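Local coordinates for programmed cell death 6-interacting protein (Homo sapiens, PDB 5WA1) that acts in endocytosis, multivesicular body biogenesis, membrane repair and cytokinesis, and here contributes its Bro1 domain, the part that includes a region interacting with CHMP4 proteins, at residues 203-217 with 244-258. Numbering follows the deposited sequence.
Sequences DTVGTLSLIMLAQAQ and YFGDAFKQCQYKDTL
A214 lays its methyl over the F245 ring and against CB of Y244, at the point where the two backbones come nearest, 5.0 Å between CA of A214 and CA of Y244. Its CB lies 3.7 Å from the centroid of the F245 ring, almost straight above the centre, a CH-pi contact. The Y244 ring is a knob in the hole formed by L210, L213, A214 and Q217: L213 CD2 sits over one face, off its centre and nearest CE1 (3.6 Å), while Q217 CB comes in at the edge. Y244 OH hydrogen-bonds T357 OG1, outside the two segments. L210 returns the favour as a knob among Y244, D247, A248 and Q251. With CG anti to the backbone N (chi1 -179°), it lays CD2 3.4 Å from A248 N, and its CG faces the A248 methyl. With alanines A214 and A248 on the facing sides, the axes of these segments come to 8.7 Å.

Toward the N-terminal end of 203-217 polar contacts join in. T207 OG1 directs its proton at a lone pair of Q251 OE1 (2.8 Å), in the plane of that carbonyl, and a water links the same hydroxyl to Q251 O. After the type I turn C252-K255 the chain comes back across T204 and T207, bringing in L258, which packs CD1 tip to tip with I211 CD1 and CD2 against L208. The solvent side is looser: a second water donates to T204 OG1, which also hydrogen-bonds V198 O, and reaches T257 OG1, while a long salt bridge joins exposed D203 OD2 to K255 NZ at 3.6 Å. Helices 202-226 and 231-252, running antiparallel at 157° between these segments, form a helical hairpin with knobs-into-holes packing, as expected of the TPR-like helical core of a Bro1 domain.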
loop_
_atom_site.group_PDB
_atom_site.type_symbol
_atom_site.label_atom_id
_atom_site.label_comp_id
_atom_site.label_asym_id
_atom_site.label_seq_id
_atom_site.Cartn_x
_atom_site.Cartn_y
_atom_site.Cartn_z
ATOM N N ASP A 203 -1.450 -15.087 1.173
ATOM C CA ASP A 203 -1.060 -14.631 2.506
ATOM C C ASP A 203 -0.153 -13.407 2.436
ATOM O O ASP A 203 -0.317 -12.457 3.208
ATOM C CB ASP A 203 -0.376 -15.763 3.267
ATOM C CG ASP A 203 -1.358 -16.618 4.035
ATOM O OD1 ASP A 203 -2.546 -16.641 3.647
ATOM O OD2 ASP A 203 -0.949 -17.260 5.027
ATOM N N THR A 204 0.805 -13.410 1.510
ATOM C CA THR A 204 1.733 -12.291 1.406
ATOM C C THR A 204 1.034 -11.030 0.913
ATOM O O THR A 204 1.227 -9.949 1.481
ATOM C CB THR A 204 2.892 -12.650 0.477
ATOM O OG1 THR A 204 3.535 -13.837 0.954
ATOM C CG2 THR A 204 3.902 -11.510 0.429
ATOM N N VAL A 205 0.239 -11.137 -0.162
ATOM C CA VAL A 205 -0.362 -9.931 -0.729
ATOM C C VAL A 205 -1.511 -9.441 0.140
ATOM O O VAL A 205 -1.811 -8.244 0.156
ATOM C CB VAL A 205 -0.813 -10.152 -2.187
ATOM C CG1 VAL A 205 0.398 -10.125 -3.127
ATOM C CG2 VAL A 205 -1.592 -11.452 -2.339
ATOM N N GLY A 206 -2.161 -10.334 0.886
ATOM C CA GLY A 206 -3.112 -9.876 1.885
ATOM C C GLY A 206 -2.458 -9.013 2.949
ATOM O O GLY A 206 -3.018 -7.997 3.374
ATOM N N THR A 207 -1.257 -9.396 3.391
ATOM C CA THR A 207 -0.570 -8.580 4.390
ATOM C C THR A 207 -0.097 -7.262 3.788
ATOM O O THR A 207 -0.236 -6.205 4.407
ATOM C CB THR A 207 0.603 -9.349 5.005
ATOM O OG1 THR A 207 0.100 -10.470 5.739
ATOM C CG2 THR A 207 1.398 -8.457 5.959
ATOM N N LEU A 208 0.462 -7.305 2.576
ATOM C CA LEU A 208 0.837 -6.069 1.898
ATOM C C LEU A 208 -0.366 -5.152 1.718
ATOM O O LEU A 208 -0.240 -3.929 1.831
ATOM C CB LEU A 208 1.465 -6.380 0.534
ATOM C CG LEU A 208 2.803 -7.123 0.586
ATOM C CD1 LEU A 208 3.236 -7.531 -0.822
ATOM C CD2 LEU A 208 3.854 -6.244 1.235
ATOM N N SER A 209 -1.531 -5.719 1.401
ATOM C CA SER A 209 -2.719 -4.888 1.246
ATOM C C SER A 209 -3.039 -4.147 2.539
ATOM O O SER A 209 -3.371 -2.955 2.524
ATOM C CB SER A 209 -3.903 -5.753 0.822
ATOM O OG SER A 209 -5.090 -4.990 0.736
ATOM N N LEU A 210 -2.945 -4.838 3.671
ATOM C CA LEU A 210 -3.212 -4.187 4.953
ATOM C C LEU A 210 -2.153 -3.146 5.295
ATOM O O LEU A 210 -2.476 -2.080 5.843
ATOM C CB LEU A 210 -3.312 -5.250 6.039
ATOM C CG LEU A 210 -3.610 -4.751 7.447
ATOM C CD1 LEU A 210 -4.807 -3.803 7.453
ATOM C CD2 LEU A 210 -3.859 -5.961 8.327
ATOM N N ILE A 211 -0.882 -3.419 4.989
ATOM C CA ILE A 211 0.165 -2.430 5.254
ATOM C C ILE A 211 -0.112 -1.137 4.487
ATOM O O ILE A 211 0.023 -0.030 5.026
ATOM C CB ILE A 211 1.548 -3.007 4.897
ATOM C CG1 ILE A 211 1.916 -4.149 5.842
ATOM C CG2 ILE A 211 2.608 -1.895 4.903
ATOM C CD1 ILE A 211 3.157 -4.933 5.410
ATOM N N MET A 212 -0.490 -1.260 3.211
ATOM C CA MET A 212 -0.773 -0.075 2.407
ATOM C C MET A 212 -2.013 0.644 2.903
ATOM O O MET A 212 -2.082 1.878 2.869
ATOM C CB MET A 212 -0.948 -0.470 0.932
ATOM C CG MET A 212 0.285 -1.106 0.303
ATOM S SD MET A 212 1.723 -0.010 0.349
ATOM C CE MET A 212 3.047 -1.148 0.759
ATOM N N LEU A 213 -3.013 -0.109 3.357
ATOM C CA LEU A 213 -4.188 0.533 3.926
ATOM C C LEU A 213 -3.836 1.301 5.197
ATOM O O LEU A 213 -4.318 2.419 5.403
ATOM C CB LEU A 213 -5.272 -0.504 4.203
ATOM C CG LEU A 213 -6.656 0.078 4.499
ATOM C CD1 LEU A 213 -7.282 0.639 3.231
ATOM C CD2 LEU A 213 -7.549 -0.978 5.126
ATOM N N ALA A 214 -2.988 0.718 6.060
ATOM C CA ALA A 214 -2.530 1.421 7.260
ATOM C C ALA A 214 -1.803 2.705 6.904
ATOM O O ALA A 214 -1.970 3.732 7.571
ATOM C CB ALA A 214 -1.602 0.523 8.083
ATOM N N GLN A 215 -0.971 2.664 5.863
ATOM C CA GLN A 215 -0.204 3.846 5.524
ATOM C C GLN A 215 -1.094 4.910 4.909
ATOM O O GLN A 215 -0.870 6.104 5.140
ATOM C CB GLN A 215 0.975 3.459 4.625
ATOM C CG GLN A 215 1.963 2.637 5.457
ATOM C CD GLN A 215 3.268 2.248 4.774
ATOM O OE1 GLN A 215 4.281 2.085 5.452
ATOM N NE2 GLN A 215 3.249 2.059 3.450
ATOM N N ALA A 216 -2.134 4.500 4.174
ATOM C CA ALA A 216 -3.121 5.465 3.701
ATOM C C ALA A 216 -3.809 6.162 4.872
ATOM O O ALA A 216 -3.964 7.387 4.867
ATOM C CB ALA A 216 -4.150 4.772 2.806
ATOM N N GLN A 217 -4.227 5.394 5.888
ATOM C CA GLN A 217 -4.849 5.994 7.072
ATOM C C GLN A 217 -3.876 6.925 7.793
ATOM O O GLN A 217 -4.267 7.998 8.271
ATOM C CB GLN A 217 -5.357 4.900 8.015
ATOM C CG GLN A 217 -5.993 5.403 9.331
ATOM C CD GLN A 217 -7.374 6.035 9.136
ATOM O OE1 GLN A 217 -8.021 5.836 8.110
ATOM N NE2 GLN A 217 -7.831 6.798 10.137
ATOM N N TYR A 244 -4.905 -0.692 12.243
ATOM C CA TYR A 244 -4.418 -1.259 10.981
ATOM C C TYR A 244 -2.980 -1.734 11.106
ATOM O O TYR A 244 -2.633 -2.817 10.623
ATOM C CB TYR A 244 -4.504 -0.221 9.856
ATOM C CG TYR A 244 -5.878 0.095 9.354
ATOM C CD1 TYR A 244 -6.839 -0.901 9.201
ATOM C CD2 TYR A 244 -6.206 1.397 8.995
ATOM C CE1 TYR A 244 -8.103 -0.600 8.707
ATOM C CE2 TYR A 244 -7.465 1.706 8.508
ATOM C CZ TYR A 244 -8.403 0.713 8.363
ATOM O OH TYR A 244 -9.648 1.035 7.871
ATOM N N PHE A 245 -2.106 -0.903 11.688
ATOM C CA PHE A 245 -0.724 -1.332 11.891
ATOM C C PHE A 245 -0.645 -2.547 12.798
ATOM O O PHE A 245 0.182 -3.444 12.576
ATOM C CB PHE A 245 0.117 -0.193 12.463
ATOM C CG PHE A 245 0.510 0.826 11.434
ATOM C CD1 PHE A 245 1.336 0.479 10.379
ATOM C CD2 PHE A 245 0.050 2.124 11.517
ATOM C CE1 PHE A 245 1.692 1.422 9.417
ATOM C CE2 PHE A 245 0.411 3.069 10.584
ATOM C CZ PHE A 245 1.234 2.717 9.521
ATOM N N GLY A 246 -1.497 -2.596 13.826
ATOM C CA GLY A 246 -1.485 -3.738 14.731
ATOM C C GLY A 246 -1.890 -5.026 14.043
ATOM O O GLY A 246 -1.243 -6.065 14.204
ATOM N N ASP A 247 -2.975 -4.972 13.264
ATOM C CA ASP A 247 -3.400 -6.135 12.492
ATOM C C ASP A 247 -2.308 -6.579 11.526
ATOM O O ASP A 247 -2.064 -7.778 11.364
ATOM C CB ASP A 247 -4.687 -5.819 11.723
ATOM C CG ASP A 247 -5.920 -5.774 12.614
ATOM O OD1 ASP A 247 -5.838 -6.195 13.785
ATOM O OD2 ASP A 247 -6.980 -5.327 12.132
ATOM N N ALA A 248 -1.634 -5.621 10.886
ATOM C CA ALA A 248 -0.580 -5.960 9.937
ATOM C C ALA A 248 0.596 -6.651 10.620
ATOM O O ALA A 248 1.088 -7.678 10.135
ATOM C CB ALA A 248 -0.117 -4.706 9.206
ATOM N N PHE A 249 1.084 -6.096 11.741
ATOM C CA PHE A 249 2.249 -6.715 12.366
ATOM C C PHE A 249 1.899 -8.085 12.942
ATOM O O PHE A 249 2.738 -8.993 12.928
ATOM C CB PHE A 249 2.869 -5.754 13.397
ATOM C CG PHE A 249 2.539 -6.051 14.831
ATOM C CD1 PHE A 249 3.255 -6.993 15.548
ATOM C CD2 PHE A 249 1.564 -5.316 15.491
ATOM C CE1 PHE A 249 2.966 -7.253 16.876
ATOM C CE2 PHE A 249 1.268 -5.558 16.833
ATOM C CZ PHE A 249 1.970 -6.528 17.524
ATOM N N LYS A 250 0.653 -8.281 13.377
ATOM C CA LYS A 250 0.253 -9.602 13.847
ATOM C C LYS A 250 0.283 -10.636 12.727
ATOM O O LYS A 250 0.560 -11.810 12.984
ATOM C CB LYS A 250 -1.132 -9.541 14.495
ATOM C CG LYS A 250 -1.128 -8.877 15.862
ATOM C CD LYS A 250 -2.534 -8.671 16.413
ATOM C CE LYS A 250 -2.509 -7.931 17.757
ATOM N NZ LYS A 250 -1.989 -6.521 17.676
ATOM N N GLN A 251 0.015 -10.232 11.479
ATOM C CA GLN A 251 0.142 -11.179 10.371
ATOM C C GLN A 251 1.597 -11.472 10.024
ATOM O O GLN A 251 1.872 -12.473 9.362
ATOM C CB GLN A 251 -0.587 -10.656 9.129
ATOM C CG GLN A 251 -2.079 -10.476 9.336
ATOM C CD GLN A 251 -2.755 -9.834 8.152
ATOM O OE1 GLN A 251 -2.140 -9.634 7.107
ATOM N NE2 GLN A 251 -4.030 -9.498 8.309
ATOM N N CYS A 252 2.528 -10.622 10.452
ATOM C CA CYS A 252 3.952 -10.837 10.236
ATOM C C CYS A 252 4.633 -11.542 11.391
ATOM O O CYS A 252 5.803 -11.915 11.254
ATOM C CB CYS A 252 4.672 -9.507 10.027
ATOM S SG CYS A 252 4.102 -8.630 8.633
ATOM N N GLN A 253 3.923 -11.740 12.506
ATOM C CA GLN A 253 4.562 -12.176 13.743
ATOM C C GLN A 253 5.346 -13.463 13.555
ATOM O O GLN A 253 6.458 -13.606 14.078
ATOM C CB GLN A 253 3.509 -12.360 14.834
ATOM C CG GLN A 253 3.502 -11.291 15.883
ATOM C CD GLN A 253 2.559 -11.641 17.004
ATOM O OE1 GLN A 253 1.748 -12.562 16.874
ATOM N NE2 GLN A 253 2.662 -10.924 18.116
ATOM N N TYR A 254 4.783 -14.418 12.818
ATOM C CA TYR A 254 5.374 -15.739 12.692
ATOM C C TYR A 254 5.855 -16.023 11.273
ATOM O O TYR A 254 6.141 -17.176 10.950
ATOM C CB TYR A 254 4.370 -16.800 13.147
ATOM C CG TYR A 254 3.881 -16.601 14.572
ATOM C CD1 TYR A 254 4.664 -16.977 15.652
ATOM C CD2 TYR A 254 2.646 -16.020 14.829
ATOM C CE1 TYR A 254 4.226 -16.792 16.959
ATOM C CE2 TYR A 254 2.200 -15.824 16.132
ATOM C CZ TYR A 254 2.996 -16.219 17.193
ATOM O OH TYR A 254 2.559 -16.038 18.489
ATOM N N LYS A 255 5.961 -14.996 10.432
ATOM C CA LYS A 255 6.363 -15.134 9.039
ATOM C C LYS A 255 7.647 -14.352 8.811
ATOM O O LYS A 255 7.851 -13.290 9.402
ATOM C CB LYS A 255 5.270 -14.616 8.094
ATOM C CG LYS A 255 3.892 -15.220 8.318
ATOM C CD LYS A 255 3.640 -16.393 7.390
ATOM C CE LYS A 255 2.236 -16.942 7.558
ATOM N NZ LYS A 255 2.025 -18.184 6.758
ATOM N N ASP A 256 8.520 -14.881 7.966
ATOM C CA ASP A 256 9.745 -14.184 7.597
ATOM C C ASP A 256 9.821 -14.015 6.086
ATOM O O ASP A 256 10.878 -14.178 5.472
ATOM C CB ASP A 256 10.976 -14.913 8.119
ATOM C CG ASP A 256 12.212 -14.033 8.114
ATOM O OD1 ASP A 256 12.110 -12.851 8.515
ATOM O OD2 ASP A 256 13.283 -14.523 7.691
ATOM N N THR A 257 8.691 -13.693 5.466
ATOM C CA THR A 257 8.687 -13.599 4.014
ATOM C C THR A 257 8.980 -12.177 3.548
ATOM O O THR A 257 9.703 -11.984 2.565
ATOM C CB THR A 257 7.351 -14.111 3.467
ATOM O OG1 THR A 257 6.282 -13.275 3.909
ATOM C CG2 THR A 257 7.097 -15.509 3.974
ATOM N N LEU A 258 8.475 -11.174 4.269
ATOM C CA LEU A 258 8.742 -9.788 3.922
ATOM C C LEU A 258 10.138 -9.385 4.391
ATOM O O LEU A 258 10.736 -10.058 5.233
ATOM C CB LEU A 258 7.676 -8.883 4.532
ATOM C CG LEU A 258 6.281 -9.143 3.964
ATOM C CD1 LEU A 258 5.250 -8.213 4.607
ATOM C CD2 LEU A 258 6.284 -9.000 2.426
HETATM O O HOH W 1 4.256 -14.591 3.356
HETATM O O HOH W 2 2.405 -12.434 6.167
#